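Local coordinates for sensor protein (Vibrio cholerae, PDB 3BY9) that senses C4-dicarboxylates such as succinate through this extracytoplasmic domain of a histidine kinase, which probably uses ATP to phosphorylate a histidine, at residues A[32-37]-A[146-151]; A[72-77]-A[87-92]. One frame throughout, in Å; residues are numbered along the deposited sequence.

Contacts 1 and 2 lie about 11 Å apart between centres and meet in one antiparallel sheet, where strands 141-150 and 74-79 are neighbours. K149 joins them: its N lies 2.8 Å from D74 O, and its O lies 2.8 Å from A73 N, both probable hydrogen bonds. Further along, I146 CD1 packs 3.3 Å from Y76 O. Both segments of contact 2 fall in the sequence between the two segments of contact 1. The dicarboxylate pocket is close to both: K149 NZ hydrogen-bonds to a bound succinate, and the side chain of Y76 comes within about 4 Å of it. Contact 1 also supplies a calcium ligand, the carbonyl oxygen of L36.

Contact 1: residues A[32-37]-A[146-151]; sequences HIPHLI and IVVKMD. With CA (calcium ion), chain C.
Helix 33-38, which sets P34 and I37 against I146 and V148 of strand 141-150, ends in a calcium site: L36 O binds the ion at 2.4 Å. D40 OD1 and two waters also bind it, and one of those waters donates to H35 O at 2.8 Å, tying the ion to a second carbonyl of the helix. Across the contact itself there is no hydrogen bond, and the surfaces meet through carbon. I146 CG2 comes up against the helix backbone, 3.5 Å from P34 O. The rest of that side chain turns to I37: the two cross at about a right angle, with I37 CD1 3.7 Å from I146 CG1. I37 reaches the strand with CG1 in the crowded position between N and carbonyl carbon (chi1 62°). This is a short helix laid on one face of the PAS-like antiparallel sheet of the sensor domain; the axes of segments 33-37 and 146-150 approach to 7.8 Å with their N-to-C directions 144° apart, nearer antiparallel than parallel. Further along the strand, V148 takes the ring of P34 on its CG2, which lies 3.8 Å from P34 CG, and the same methyl is 4.0 Å from I33 CG2. I70 of helix 53-70 touches both I33 and V148, and P34 also rests on Y132 and Y134 of strand 128-138.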
# COMPACT_ATOMS: atom_id res chain seq x y z
N HIS A 32 9.82 -6.24 -8.78
CA HIS A 32 10.32 -6.49 -10.12
C HIS A 32 9.48 -7.55 -10.81
O HIS A 32 9.75 -7.85 -11.98
CB HIS A 32 11.76 -7.05 -10.05
CG HIS A 32 11.89 -8.28 -9.19
ND1 HIS A 32 11.55 -8.29 -7.85
CD2 HIS A 32 12.33 -9.54 -9.47
CE1 HIS A 32 11.77 -9.49 -7.35
NE2 HIS A 32 12.24 -10.27 -8.30
N ILE A 33 8.50 -8.11 -10.13
CA ILE A 33 7.77 -9.22 -10.76
C ILE A 33 6.90 -8.79 -11.95
O ILE A 33 6.85 -9.51 -12.95
CB ILE A 33 6.93 -10.02 -9.72
CG1 ILE A 33 7.85 -10.57 -8.59
CG2 ILE A 33 6.18 -11.17 -10.42
CD1 ILE A 33 8.98 -11.54 -9.11
N PRO A 34 6.21 -7.65 -11.87
CA PRO A 34 5.39 -7.27 -13.03
C PRO A 34 6.27 -7.14 -14.28
O PRO A 34 5.91 -7.66 -15.34
CB PRO A 34 4.78 -5.93 -12.60
CG PRO A 34 4.56 -6.16 -11.10
CD PRO A 34 5.86 -6.85 -10.66
N HIS A 35 7.44 -6.51 -14.17
CA HIS A 35 8.29 -6.37 -15.37
C HIS A 35 8.71 -7.79 -15.83
O HIS A 35 8.64 -8.12 -17.01
CB HIS A 35 9.52 -5.52 -15.06
CG HIS A 35 10.44 -5.30 -16.24
ND1 HIS A 35 11.76 -4.95 -16.10
CD2 HIS A 35 10.19 -5.34 -17.58
CE1 HIS A 35 12.29 -4.77 -17.31
NE2 HIS A 35 11.36 -5.00 -18.22
N LEU A 36 9.09 -8.65 -14.86
CA LEU A 36 9.56 -9.99 -15.18
C LEU A 36 8.60 -10.78 -16.06
O LEU A 36 9.05 -11.41 -17.03
CB LEU A 36 9.82 -10.77 -13.86
CG LEU A 36 9.99 -12.30 -14.01
CD1 LEU A 36 11.24 -12.58 -14.81
CD2 LEU A 36 10.08 -12.98 -12.66
N ILE A 37 7.31 -10.71 -15.75
CA ILE A 37 6.37 -11.51 -16.52
C ILE A 37 5.62 -10.75 -17.58
O ILE A 37 4.91 -11.36 -18.39
CB ILE A 37 5.29 -12.22 -15.61
CG1 ILE A 37 4.43 -11.19 -14.85
CG2 ILE A 37 6.01 -13.11 -14.55
CD1 ILE A 37 3.24 -11.83 -14.08
N ILE A 146 0.07 -5.36 -16.25
CA ILE A 146 0.12 -6.53 -15.34
C ILE A 146 0.37 -5.95 -13.92
O ILE A 146 1.16 -5.01 -13.74
CB ILE A 146 1.23 -7.51 -15.81
CG1 ILE A 146 1.36 -8.67 -14.80
CG2 ILE A 146 2.59 -6.85 -15.86
CD1 ILE A 146 0.14 -9.58 -14.71
N VAL A 147 -0.35 -6.51 -12.93
CA VAL A 147 -0.30 -6.00 -11.55
C VAL A 147 -0.04 -7.12 -10.57
O VAL A 147 -0.56 -8.23 -10.73
CB VAL A 147 -1.68 -5.42 -11.16
CG1 VAL A 147 -1.58 -4.76 -9.76
CG2 VAL A 147 -2.14 -4.34 -12.21
N VAL A 148 0.80 -6.84 -9.59
CA VAL A 148 1.00 -7.81 -8.50
C VAL A 148 0.56 -7.04 -7.23
O VAL A 148 1.02 -5.93 -7.01
CB VAL A 148 2.49 -8.16 -8.39
CG1 VAL A 148 2.78 -8.90 -7.04
CG2 VAL A 148 2.86 -9.15 -9.52
N LYS A 149 -0.29 -7.65 -6.41
CA LYS A 149 -0.74 -7.04 -5.15
C LYS A 149 -0.17 -7.89 -4.02
O LYS A 149 -0.34 -9.10 -3.99
CB LYS A 149 -2.26 -7.05 -5.07
CG LYS A 149 -2.80 -6.51 -3.75
CD LYS A 149 -4.34 -6.73 -3.69
CE LYS A 149 -4.89 -6.17 -2.34
NZ LYS A 149 -6.38 -6.47 -2.28
N MSE A 150 0.50 -7.19 -3.10
CA MSE A 150 1.16 -7.83 -1.94
C MSE A 150 0.36 -7.53 -0.68
O MSE A 150 -0.03 -6.39 -0.45
CB MSE A 150 2.60 -7.25 -1.76
CG MSE A 150 3.39 -8.01 -0.71
SE MSE A 150 4.93 -6.88 -0.16
CE MSE A 150 3.90 -5.57 0.89
N ASP A 151 0.14 -8.57 0.13
CA ASP A 151 -0.56 -8.44 1.42
C ASP A 151 0.45 -7.71 2.31
O ASP A 151 1.66 -7.87 2.13
CB ASP A 151 -0.83 -9.85 1.94
CG ASP A 151 -1.53 -9.87 3.28
OD1 ASP A 151 -2.75 -9.56 3.33
OD2 ASP A 151 -0.86 -10.21 4.29
CA CA C . 9.46 -12.04 -19.28
O HOH W 1 8.90 -9.66 -19.32
O HOH W 2 10.53 -14.19 -18.56

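Contact 2: residues A[72-77]-A[87-92]; sequences AADTYL and SSNWNL
N89 ND2 donates to D74 OD1 at 2.7 Å with an N-H...O angle of 162°. The oxygen lies almost in the amide plane of N89, but the amide reaches it from above the carboxylate plane, 48° out. D74 OD1 is also in a salt bridge with NE of R94, so two groups grip this buried oxygen and probably stabilise its charge. The other end of the N89 amide is held as well: S87 OG donates to N89 OD1 at 2.6 Å, from above the carbonyl plane, and F96 N binds the same oxygen. These bonds fix which way round the amide lies.

S88 grips the strand from both its backbone and its side chain. S88 N donates to T75 O at 2.8 Å, and S88 OG accepts from T75 N at 2.9 Å; with chi1 at 62°, OG lies between N and carbonyl carbon, where it can stand in for a backbone carbonyl. A water 2.7 Å from S88 OG donates to A73 O and links the serine to A73, just before the strand.

Apart from the polar bonds, Y76 and S87 form an antiparallel non-hydrogen-bonded pair, and S87 OG lies 3.4 Å from Y76 CB. Beyond CB the Y76 ring turns from S87 to meet F96 edge-to-face, while its OH bonds to that of Y106, a succinate-binding residue. T75 OG1 is hydrogen-bonded to N67 ND2 of helix 53-70.

Two successive type I turns, S87 to W90 and N89 to L92, carry the chain off strand 84-87. On the other side of strand 74-79, toward strand 141-150, A73 and D74 both face K149 in a classic beta bulge. The contact lies where the hairpin of strands 74-79 and 84-87 closes the edge of a PAS-like five-stranded antiparallel sheet, beside the dicarboxylate pocket.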
# COMPACT_ATOMS: atom_id res chain seq x y z
N ALA A 72 2.28 -13.82 -3.40
CA ALA A 72 1.55 -12.56 -3.39
C ALA A 72 0.06 -12.78 -3.13
O ALA A 72 -0.43 -13.92 -3.05
CB ALA A 72 1.71 -11.83 -4.73
N ALA A 73 -0.66 -11.69 -2.89
CA ALA A 73 -2.10 -11.85 -2.69
C ALA A 73 -2.76 -12.12 -4.02
O ALA A 73 -3.51 -13.08 -4.14
CB ALA A 73 -2.69 -10.59 -2.05
N ASP A 74 -2.46 -11.31 -5.04
CA ASP A 74 -3.11 -11.49 -6.34
C ASP A 74 -2.18 -11.04 -7.45
O ASP A 74 -1.40 -10.13 -7.24
CB ASP A 74 -4.37 -10.59 -6.42
CG ASP A 74 -5.31 -10.80 -5.24
OD1 ASP A 74 -6.13 -11.76 -5.28
OD2 ASP A 74 -5.21 -10.02 -4.27
N THR A 75 -2.31 -11.66 -8.63
CA THR A 75 -1.46 -11.25 -9.79
C THR A 75 -2.49 -11.26 -10.93
O THR A 75 -3.10 -12.28 -11.19
CB THR A 75 -0.35 -12.27 -10.06
OG1 THR A 75 0.54 -12.34 -8.91
CG2 THR A 75 0.47 -11.83 -11.29
N TYR A 76 -2.64 -10.11 -11.62
CA TYR A 76 -3.75 -10.05 -12.57
C TYR A 76 -3.42 -9.14 -13.75
O TYR A 76 -2.69 -8.17 -13.62
CB TYR A 76 -5.05 -9.59 -11.88
CG TYR A 76 -4.96 -8.33 -11.04
CD1 TYR A 76 -5.60 -7.15 -11.46
CD2 TYR A 76 -4.30 -8.32 -9.78
CE1 TYR A 76 -5.60 -5.99 -10.63
CE2 TYR A 76 -4.30 -7.18 -8.99
CZ TYR A 76 -4.94 -6.05 -9.40
OH TYR A 76 -4.95 -4.97 -8.54
N LEU A 77 -4.03 -9.49 -14.87
CA LEU A 77 -3.78 -8.84 -16.17
C LEU A 77 -4.96 -8.01 -16.61
O LEU A 77 -6.07 -8.49 -16.65
CB LEU A 77 -3.51 -9.97 -17.20
CG LEU A 77 -3.22 -9.52 -18.63
CD1 LEU A 77 -1.82 -8.86 -18.67
CD2 LEU A 77 -3.15 -10.76 -19.51
N SER A 87 -6.53 -13.65 -14.21
CA SER A 87 -6.11 -13.33 -12.86
C SER A 87 -5.82 -14.59 -12.04
O SER A 87 -6.45 -15.62 -12.24
CB SER A 87 -7.27 -12.59 -12.16
OG SER A 87 -6.92 -12.27 -10.80
N SER A 88 -4.88 -14.49 -11.12
CA SER A 88 -4.57 -15.62 -10.25
C SER A 88 -5.77 -16.01 -9.39
O SER A 88 -5.83 -17.16 -8.91
CB SER A 88 -3.39 -15.24 -9.34
OG SER A 88 -3.76 -14.13 -8.52
N ASN A 89 -6.71 -15.07 -9.17
CA ASN A 89 -7.87 -15.38 -8.30
C ASN A 89 -9.14 -15.74 -9.06
O ASN A 89 -10.25 -15.68 -8.52
CB ASN A 89 -8.13 -14.21 -7.33
CG ASN A 89 -8.30 -12.85 -8.04
OD1 ASN A 89 -8.87 -12.80 -9.11
ND2 ASN A 89 -7.80 -11.78 -7.44
N TRP A 90 -8.95 -16.17 -10.32
CA TRP A 90 -10.05 -16.48 -11.21
C TRP A 90 -11.01 -17.53 -10.63
O TRP A 90 -12.20 -17.52 -10.97
CB TRP A 90 -9.54 -17.00 -12.55
CG TRP A 90 -8.87 -18.33 -12.44
CD1 TRP A 90 -7.59 -18.59 -12.08
CD2 TRP A 90 -9.51 -19.59 -12.69
NE1 TRP A 90 -7.37 -19.97 -12.10
CE2 TRP A 90 -8.54 -20.59 -12.46
CE3 TRP A 90 -10.80 -19.96 -13.07
CZ2 TRP A 90 -8.83 -21.95 -12.60
CZ3 TRP A 90 -11.10 -21.34 -13.21
CH2 TRP A 90 -10.11 -22.30 -12.98
N ASN A 91 -10.44 -18.41 -9.79
CA ASN A 91 -11.14 -19.52 -9.13
C ASN A 91 -11.44 -19.29 -7.66
O ASN A 91 -11.69 -20.25 -6.90
CB ASN A 91 -10.32 -20.82 -9.25
CG ASN A 91 -8.85 -20.67 -8.76
OD1 ASN A 91 -8.35 -19.56 -8.45
ND2 ASN A 91 -8.16 -21.79 -8.73
N LEU A 92 -11.42 -18.03 -7.25
CA LEU A 92 -11.69 -17.68 -5.84
C LEU A 92 -12.93 -16.79 -5.73
O LEU A 92 -13.38 -16.22 -6.73
CB LEU A 92 -10.49 -16.95 -5.25
CG LEU A 92 -9.12 -17.62 -5.41
CD1 LEU A 92 -8.08 -16.83 -4.64
CD2 LEU A 92 -9.15 -19.07 -4.85
O HOH W 3 -4.95 -14.71 -6.20